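Local coordinates for YopX protein domain-containing protein (Enterococcus faecalis, PDB 2OX7) that is of unknown function but belongs to the YopX family and is rich in antiparallel beta sheet, with four copies in the assembly, at residues K6-D11 against V66-T71; L87-P92 against D129-I134. All blocks are in the same frame, centred on the assembly; numbering follows the deposited sequence.

Interaction 1 (K6-D11 against V66-T71); sequences KFRAWD and VIMQST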
loop_
_atom_site.group_PDB
_atom_site.type_symbol
_atom_site.label_atom_id
_atom_site.label_comp_id
_atom_site.label_asym_id
_atom_site.label_seq_id
_atom_site.Cartn_x
_atom_site.Cartn_y
_atom_site.Cartn_z
ATOM N N LYS A 6 7.850 -15.241 14.705
ATOM C CA LYS A 6 9.144 -15.314 15.289
ATOM C C LYS A 6 9.336 -13.996 16.008
ATOM O O LYS A 6 9.043 -12.925 15.437
ATOM C CB LYS A 6 10.202 -15.546 14.211
ATOM C CG LYS A 6 11.593 -15.620 14.742
ATOM C CD LYS A 6 12.531 -16.070 13.632
ATOM C CE LYS A 6 13.778 -16.685 14.221
ATOM N NZ LYS A 6 13.492 -18.127 14.559
ATOM N N PHE A 7 9.797 -14.063 17.261
ATOM C CA PHE A 7 9.888 -12.875 18.090
ATOM C C PHE A 7 11.250 -12.715 18.722
ATOM O O PHE A 7 11.909 -13.710 19.054
ATOM C CB PHE A 7 8.831 -12.892 19.232
ATOM C CG PHE A 7 7.426 -13.003 18.729
ATOM C CD1 PHE A 7 6.733 -11.872 18.292
ATOM C CD2 PHE A 7 6.810 -14.241 18.663
ATOM C CE1 PHE A 7 5.422 -11.994 17.791
ATOM C CE2 PHE A 7 5.531 -14.374 18.162
ATOM C CZ PHE A 7 4.833 -13.243 17.727
ATOM N N ARG A 8 11.639 -11.460 18.913
ATOM C CA ARG A 8 12.815 -11.100 19.737
ATOM C C ARG A 8 12.350 -10.094 20.788
ATOM O O ARG A 8 11.291 -9.463 20.645
ATOM C CB ARG A 8 13.961 -10.520 18.900
ATOM C CG ARG A 8 13.638 -9.172 18.293
ATOM C CD ARG A 8 14.725 -8.680 17.367
ATOM N NE ARG A 8 14.417 -7.307 16.916
ATOM C CZ ARG A 8 15.156 -6.638 16.033
ATOM N NH1 ARG A 8 16.203 -7.236 15.488
ATOM N NH2 ARG A 8 14.811 -5.400 15.672
ATOM N N ALA A 9 13.131 -9.955 21.862
ATOM C CA ALA A 9 12.755 -9.067 22.959
ATOM C C ALA A 9 13.949 -8.284 23.460
ATOM O O ALA A 9 15.048 -8.826 23.590
ATOM C CB ALA A 9 12.160 -9.841 24.108
ATOM N N TRP A 10 13.734 -7.002 23.681
ATOM C CA TRP A 10 14.765 -6.138 24.235
ATOM C C TRP A 10 14.440 -6.071 25.703
ATOM O O TRP A 10 13.327 -5.702 26.072
ATOM C CB TRP A 10 14.678 -4.752 23.629
ATOM C CG TRP A 10 15.619 -3.735 24.228
ATOM C CD1 TRP A 10 15.266 -2.605 24.920
ATOM C CD2 TRP A 10 17.046 -3.734 24.152
ATOM N NE1 TRP A 10 16.392 -1.907 25.281
ATOM C CE2 TRP A 10 17.497 -2.576 24.828
ATOM C CE3 TRP A 10 17.989 -4.591 23.566
ATOM C CZ2 TRP A 10 18.854 -2.249 24.938
ATOM C CZ3 TRP A 10 19.332 -4.292 23.696
ATOM C CH2 TRP A 10 19.757 -3.113 24.379
ATOM N N ASP A 11 15.405 -6.484 26.522
ATOM C CA ASP A 11 15.285 -6.414 27.985
ATOM C C ASP A 11 15.814 -5.051 28.380
ATOM O O ASP A 11 16.997 -4.802 28.239
ATOM C CB ASP A 11 16.150 -7.509 28.593
ATOM C CG ASP A 11 16.088 -7.554 30.124
ATOM O OD1 ASP A 11 15.699 -6.553 30.775
ATOM O OD2 ASP A 11 16.427 -8.641 30.650
ATOM N N VAL A 66 10.440 -5.616 25.633
ATOM C CA VAL A 66 9.768 -4.996 24.489
ATOM C C VAL A 66 9.817 -6.027 23.368
ATOM O O VAL A 66 10.911 -6.401 22.941
ATOM C CB VAL A 66 10.497 -3.702 24.061
ATOM C CG1 VAL A 66 9.917 -3.143 22.762
ATOM C CG2 VAL A 66 10.449 -2.646 25.187
ATOM N N ILE A 67 8.656 -6.492 22.903
ATOM C CA ILE A 67 8.607 -7.552 21.876
ATOM C C ILE A 67 8.592 -6.947 20.465
ATOM O O ILE A 67 7.981 -5.875 20.246
ATOM C CB ILE A 67 7.377 -8.465 22.051
ATOM C CG1 ILE A 67 7.394 -9.126 23.427
ATOM C CG2 ILE A 67 7.339 -9.579 20.988
ATOM C CD1 ILE A 67 8.427 -10.251 23.577
HETATM N N MSE A 68 9.268 -7.644 19.537
HETATM C CA MSE A 68 9.317 -7.250 18.120
HETATM C C MSE A 68 9.159 -8.513 17.316
HETATM O O MSE A 68 9.760 -9.544 17.657
HETATM C CB MSE A 68 10.647 -6.571 17.778
HETATM C CG MSE A 68 10.810 -5.187 18.397
HETATM SE SE MSE A 68 12.729 -4.747 18.549
HETATM C CE MSE A 68 13.033 -5.450 20.384
ATOM N N GLN A 69 8.373 -8.447 16.233
ATOM C CA GLN A 69 8.106 -9.638 15.456
ATOM C C GLN A 69 8.875 -9.585 14.147
ATOM O O GLN A 69 9.108 -8.506 13.599
ATOM C CB GLN A 69 6.596 -9.746 15.163
ATOM C CG GLN A 69 6.243 -11.023 14.418
ATOM C CD GLN A 69 4.724 -11.277 14.328
ATOM O OE1 GLN A 69 3.919 -10.534 14.903
ATOM N NE2 GLN A 69 4.353 -12.363 13.651
ATOM N N SER A 70 9.252 -10.749 13.657
ATOM C CA SER A 70 9.813 -10.826 12.294
ATOM C C SER A 70 8.786 -10.450 11.231
ATOM O O SER A 70 7.609 -10.924 11.259
ATOM C CB SER A 70 10.341 -12.207 12.014
ATOM O OG SER A 70 10.734 -12.349 10.644
ATOM N N THR A 71 9.239 -9.673 10.251
ATOM C CA THR A 71 8.369 -9.315 9.097
ATOM C C THR A 71 8.232 -10.451 8.106
ATOM O O THR A 71 7.381 -10.376 7.188
ATOM C CB THR A 71 8.940 -8.151 8.284
ATOM O OG1 THR A 71 10.180 -8.560 7.708
ATOM C CG2 THR A 71 9.161 -6.884 9.158
HETATM O O HOH W 1 6.819 -13.434 12.407
#
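Two flat groups, the ring of F7 and the guanidinium of R8, meet the neighbouring strand on opposite faces of a three-stranded antiparallel sheet, in which 7-11 is the middle strand and 65-71 an outer one. The F7 ring is approached obliquely: I67 CG2 sits 3.6 Å from F7 CD1, while the Q69 side chain runs alongside, pointing the same way, its amide plane turned 48° from the ring. V21 and P23 of strand 21-25 touch the F7 side chain as well. A9 CB and I67 CD1 continue this apolar row.

On the other face the selenium of M68, a selenomethionine, lies at the edge of the R8 guanidinium, near its plane, 3.5 Å from R8 NE. That nitrogen is buried and has no hydrogen-bond partner in the model; R8 NH2, by contrast, is held by the carbonyl of E83 and a salt bridge to D85. Past the selenium, M68 CE folds against W10 CB at 3.7 Å, and the W10 ring itself stacks on H138.

Five backbone hydrogen bonds stitch the strands together: R8 and M68 exchange two, W10 and V66 another two, and S70 N adds the fifth to K6 O (2.8 Å). The Q69 amide also crosses the subunit boundary, its OE1 accepting from Q69 NE2 of the second subunit. Beside the K6 end, one water accepts from K6 N and from Q69 NE2 (3.0 Å) and donates to S70 O.

Interaction 2 (L87-P92 against D129-I134); sequences LVYDAP and DGYLVI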
loop_
_atom_site.group_PDB
_atom_site.type_symbol
_atom_site.label_atom_id
_atom_site.label_comp_id
_atom_site.label_asym_id
_atom_site.label_seq_id
_atom_site.Cartn_x
_atom_site.Cartn_y
_atom_site.Cartn_z
ATOM N N LEU A 87 17.258 0.054 8.420
ATOM C CA LEU A 87 17.820 -0.389 7.126
ATOM C C LEU A 87 18.468 0.774 6.407
ATOM O O LEU A 87 18.005 1.922 6.535
ATOM C CB LEU A 87 16.724 -0.954 6.228
ATOM C CG LEU A 87 16.315 -2.409 6.491
ATOM C CD1 LEU A 87 15.793 -2.683 7.890
ATOM C CD2 LEU A 87 15.229 -2.672 5.464
ATOM N N VAL A 88 19.512 0.482 5.648
ATOM C CA VAL A 88 20.113 1.477 4.770
ATOM C C VAL A 88 20.202 0.949 3.362
ATOM O O VAL A 88 20.385 -0.255 3.170
ATOM C CB VAL A 88 21.533 1.888 5.221
ATOM C CG1 VAL A 88 21.421 2.699 6.483
ATOM C CG2 VAL A 88 22.445 0.669 5.341
ATOM N N TYR A 89 20.091 1.841 2.391
ATOM C CA TYR A 89 20.320 1.487 0.992
ATOM C C TYR A 89 21.820 1.316 0.718
ATOM O O TYR A 89 22.643 2.216 1.016
ATOM C CB TYR A 89 19.739 2.590 0.095
ATOM C CG TYR A 89 19.772 2.211 -1.355
ATOM C CD1 TYR A 89 18.986 1.173 -1.837
ATOM C CD2 TYR A 89 20.570 2.918 -2.255
ATOM C CE1 TYR A 89 19.026 0.814 -3.168
ATOM C CE2 TYR A 89 20.614 2.571 -3.583
ATOM C CZ TYR A 89 19.809 1.541 -4.044
ATOM O OH TYR A 89 19.840 1.183 -5.390
ATOM N N ASP A 90 22.190 0.181 0.145
ATOM C CA ASP A 90 23.586 -0.241 0.123
ATOM C C ASP A 90 24.317 0.341 -1.106
ATOM O O ASP A 90 24.930 -0.373 -1.898
ATOM C CB ASP A 90 23.679 -1.766 0.249
ATOM C CG ASP A 90 25.114 -2.269 0.354
ATOM O OD1 ASP A 90 25.935 -1.551 0.973
ATOM O OD2 ASP A 90 25.410 -3.382 -0.166
ATOM N N ALA A 91 24.208 1.658 -1.260
ATOM C CA ALA A 91 24.903 2.353 -2.353
ATOM C C ALA A 91 26.367 2.466 -1.948
ATOM O O ALA A 91 26.657 2.524 -0.756
ATOM C CB ALA A 91 24.281 3.715 -2.587
ATOM N N PRO A 92 27.296 2.538 -2.932
ATOM C CA PRO A 92 28.726 2.652 -2.571
ATOM C C PRO A 92 28.919 3.830 -1.610
ATOM O O PRO A 92 28.379 4.911 -1.835
ATOM C CB PRO A 92 29.398 2.951 -3.914
ATOM C CG PRO A 92 28.475 2.304 -4.923
ATOM C CD PRO A 92 27.095 2.572 -4.393
ATOM N N ASP A 129 20.630 -1.572 -5.640
ATOM C CA ASP A 129 21.693 -1.826 -4.630
ATOM C C ASP A 129 21.173 -2.570 -3.381
ATOM O O ASP A 129 21.961 -3.134 -2.616
ATOM C CB ASP A 129 22.446 -0.543 -4.212
ATOM C CG ASP A 129 23.191 0.100 -5.365
ATOM O OD1 ASP A 129 23.657 -0.621 -6.268
ATOM O OD2 ASP A 129 23.298 1.336 -5.342
ATOM N N GLY A 130 19.855 -2.591 -3.192
ATOM C CA GLY A 130 19.301 -3.382 -2.088
ATOM C C GLY A 130 19.509 -2.682 -0.745
ATOM O O GLY A 130 20.202 -1.658 -0.672
ATOM N N TYR A 131 18.882 -3.225 0.298
ATOM C CA TYR A 131 18.913 -2.644 1.672
ATOM C C TYR A 131 19.550 -3.647 2.618
ATOM O O TYR A 131 19.381 -4.886 2.470
ATOM C CB TYR A 131 17.491 -2.291 2.228
ATOM C CG TYR A 131 16.937 -1.081 1.568
ATOM C CD1 TYR A 131 17.043 0.166 2.189
ATOM C CD2 TYR A 131 16.410 -1.145 0.273
ATOM C CE1 TYR A 131 16.578 1.311 1.565
ATOM C CE2 TYR A 131 15.929 0.017 -0.366
ATOM C CZ TYR A 131 16.033 1.234 0.285
ATOM O OH TYR A 131 15.627 2.417 -0.318
ATOM N N LEU A 132 20.184 -3.110 3.646
ATOM C CA LEU A 132 20.827 -3.932 4.664
ATOM C C LEU A 132 20.400 -3.485 6.055
ATOM O O LEU A 132 20.282 -2.303 6.287
ATOM C CB LEU A 132 22.332 -3.784 4.526
ATOM C CG LEU A 132 23.026 -4.524 3.366
ATOM C CD1 LEU A 132 24.524 -4.167 3.344
ATOM C CD2 LEU A 132 22.855 -6.037 3.560
ATOM N N VAL A 133 20.196 -4.437 6.958
ATOM C CA VAL A 133 19.923 -4.121 8.369
ATOM C C VAL A 133 21.268 -3.697 9.002
ATOM O O VAL A 133 22.219 -4.485 9.019
ATOM C CB VAL A 133 19.468 -5.332 9.130
ATOM C CG1 VAL A 133 19.260 -4.974 10.637
ATOM C CG2 VAL A 133 18.116 -5.837 8.574
ATOM N N ILE A 134 21.313 -2.509 9.576
ATOM C CA ILE A 134 22.574 -2.059 10.194
ATOM C C ILE A 134 22.461 -1.769 11.700
ATOM O O ILE A 134 23.386 -1.226 12.308
ATOM C CB ILE A 134 23.153 -0.899 9.445
ATOM C CG1 ILE A 134 22.173 0.302 9.428
ATOM C CG2 ILE A 134 23.713 -1.402 8.107
ATOM C CD1 ILE A 134 22.892 1.583 9.140
HETATM O O HOH W 2 21.130 2.871 -6.974
#
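An antiparallel strand pair opening into two loops carries this contact, and where strand gives way to loop the Y89 and Y131 side chains meet on one face. Y89 CD1 comes in over a face of the Y131 ring, displaced toward its rim and 3.6 Å from Y131 CE2; the ring planes stand 59° apart, so the pair is oblique. Y89 CB, from which CG departs anti to the backbone N (chi1 -172°), adds an off-centre CH-pi contact to the same ring. The Y89 side chain crosses that of D129 at about a right angle, and its hydroxyl accepts from the backbone, D129 N to Y89 OH being 2.9 Å. A water at the edge of the Y89 ring, in its plane, is hydrogen-bonded to Y89 OH (2.6 Å) and donates to D129 OD2.

The pair 85-89 and 131-136 lies at one edge of a four-stranded antiparallel sheet, 131-136 being an outermost strand within the chain. Within these segments V88 and L132 are the hydrogen-bonded pair, V88 N to L132 O and L132 N to V88 O (2.9 Å), between the non-hydrogen-bonded pairs L87-V133 and Y89-Y131. Beyond the strand ends D90 N still donates to G130 O (2.8 Å), and D90 centres an inverse gamma turn.

On the Y131 face, L87 CD2 packs on Y131 CB and L87 CD1 on V133 CG2. The opposite face carries V88 and L132; I134 crosses V88 at about a right angle, with V88 CG2 3.7 Å from I134 CG2. Further along, the D90 carboxylate carbon, CG, meets L132 CD1 at 3.6 Å, while its oxygens form salt bridges to K76 and R99.

From the N terminus, 6-11 lays down the middle strand of the first sheet, and interaction 1 closes when 66-71 returns beside it after 54 residues that include the strands 16-19, 21-25, 31-41 and 46-56. Only then does interaction 2 open, at 87-92; it closes at 129-134 after 36 residues holding the strands 101-107 and 110-113 and helix 122-126. The two contacts therefore follow one another in series, neither nesting nor crossing. Each ties a strand pair in a different sheet, with centres 22 Å apart and nearest atoms about 6 Å apart. Strand 80-82, lying between the two in sequence, packs against K6, R8 and S70 of the first and L87 and V133 of the second.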